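Local coordinates for UspA1 (Moraxella catarrhalis, PDB 3NTN), which acts as a trimeric autotransporter adhesin of the outer membrane, probably attaching the bacterium to host fibronectin and the receptor CEACAM1, at residues Gln111-Leu117 with Asn150-Val155. Sequence-based numbering, arbitrary orientation.
Sequences QNGSVLL and NGTVSV
Three backbone hydrogen bonds set a parallel register: Val115 N to Thr152 O (2.9 Å), Ser154 N to Val115 O (2.7 Å) and Leu117 N to Ser154 O (3.0 Å). Val115 thus pairs with Val153 (CA-CA 4.6 Å) and Leu116 with Ser154 (CA-CA 4.9 Å), all four near phi -110°, psi 130°. Upstream, Gln111-Ser114 forms a type II turn with Gly113 at phi 91°; Ser114 OG (chi1 m) donates to Gln111 O at 2.7 Å. One water donates to Ser114 OG (2.7 Å) and Thr152 OG1 (3.2 Å), the latter also hydrogen-bonded to Lys124 O. Gly151 (phi 70°) fits against the turn, where a CB would clash with Ser114 N. Val115 CB lies 4.2 Å from Val153 CG2, both side chains t; on the opposite face, Leu116 and Ser154 pack on Thr121. Leu117 touches Leu117 of the third subunit. Val153 and Ser154 also pair in parallel with a second-subunit strand, extending the sheet. This last strand pair of the chain's parallel sheet, connected by a long excursion, belongs to the YadA-like left-handed parallel beta-roll head.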
# COMPACT_ATOMS: atom_id res chain seq x y z
N GLN B 111 -0.45 -6.78 14.55
CA GLN B 111 -0.56 -8.25 14.62
C GLN B 111 0.15 -8.98 13.47
O GLN B 111 0.55 -8.38 12.46
CB GLN B 111 -2.03 -8.69 14.65
CG GLN B 111 -2.91 -8.12 15.75
CD GLN B 111 -4.37 -8.03 15.29
OE1 GLN B 111 -4.67 -7.49 14.20
NE2 GLN B 111 -5.28 -8.60 16.09
N ASN B 112 0.28 -10.28 13.62
CA ASN B 112 0.78 -11.16 12.56
C ASN B 112 0.16 -10.80 11.20
O ASN B 112 -1.05 -10.62 11.11
CB ASN B 112 0.52 -12.63 12.90
CG ASN B 112 1.19 -13.06 14.19
OD1 ASN B 112 2.26 -12.55 14.56
ND2 ASN B 112 0.59 -14.01 14.87
N GLY B 113 0.99 -10.65 10.17
CA GLY B 113 0.50 -10.38 8.84
C GLY B 113 0.39 -8.89 8.54
O GLY B 113 -0.12 -8.51 7.53
N SER B 114 0.84 -8.03 9.43
CA SER B 114 0.69 -6.61 9.18
C SER B 114 1.68 -6.13 8.13
O SER B 114 2.79 -6.65 8.04
CB SER B 114 0.95 -5.85 10.47
OG SER B 114 -0.18 -6.01 11.33
N VAL B 115 1.33 -5.06 7.42
CA VAL B 115 2.26 -4.36 6.55
C VAL B 115 2.33 -2.91 7.05
O VAL B 115 1.32 -2.28 7.28
CB VAL B 115 1.86 -4.48 5.03
CG1 VAL B 115 2.84 -3.79 4.09
CG2 VAL B 115 1.73 -5.96 4.62
N LEU B 116 3.54 -2.39 7.27
CA LEU B 116 3.73 -0.99 7.56
C LEU B 116 4.50 -0.31 6.41
O LEU B 116 5.57 -0.80 5.98
CB LEU B 116 4.49 -0.83 8.88
CG LEU B 116 3.76 -1.14 10.20
CD1 LEU B 116 3.58 -2.68 10.45
CD2 LEU B 116 4.53 -0.57 11.37
N LEU B 117 3.95 0.80 5.90
CA LEU B 117 4.63 1.51 4.85
C LEU B 117 4.94 2.92 5.29
O LEU B 117 4.07 3.58 5.81
CB LEU B 117 3.72 1.58 3.62
CG LEU B 117 3.28 0.24 2.98
CD1 LEU B 117 2.35 0.55 1.87
CD2 LEU B 117 4.54 -0.55 2.43
N ASN B 150 -5.51 -11.43 10.61
CA ASN B 150 -4.78 -11.08 9.38
C ASN B 150 -3.88 -9.82 9.42
O ASN B 150 -3.16 -9.56 8.44
CB ASN B 150 -5.74 -10.97 8.16
CG ASN B 150 -6.14 -12.34 7.63
OD1 ASN B 150 -5.31 -13.11 7.12
ND2 ASN B 150 -7.44 -12.66 7.75
N GLY B 151 -3.92 -9.04 10.49
CA GLY B 151 -3.19 -7.77 10.49
C GLY B 151 -3.77 -6.71 9.58
O GLY B 151 -4.76 -6.93 8.91
N THR B 152 -3.17 -5.53 9.57
CA THR B 152 -3.68 -4.43 8.78
C THR B 152 -2.56 -3.93 7.88
O THR B 152 -1.42 -4.33 8.05
CB THR B 152 -4.19 -3.29 9.67
OG1 THR B 152 -3.19 -2.97 10.67
CG2 THR B 152 -5.52 -3.69 10.34
N VAL B 153 -2.86 -3.05 6.94
CA VAL B 153 -1.85 -2.44 6.15
C VAL B 153 -1.85 -1.00 6.66
O VAL B 153 -2.88 -0.35 6.56
CB VAL B 153 -2.18 -2.49 4.65
CG1 VAL B 153 -1.19 -1.68 3.88
CG2 VAL B 153 -2.17 -3.94 4.13
N SER B 154 -0.75 -0.52 7.25
CA SER B 154 -0.78 0.85 7.76
C SER B 154 0.00 1.77 6.87
O SER B 154 1.06 1.37 6.33
CB SER B 154 -0.25 0.94 9.18
OG SER B 154 -0.27 2.32 9.57
N VAL B 155 -0.56 2.96 6.64
CA VAL B 155 0.14 3.98 5.86
C VAL B 155 0.59 5.19 6.65
O VAL B 155 1.15 6.11 6.07
CB VAL B 155 -0.64 4.42 4.60
CG1 VAL B 155 -0.99 3.21 3.68
CG2 VAL B 155 -1.90 5.25 4.94
O HOH W 1 -0.35 -3.46 12.08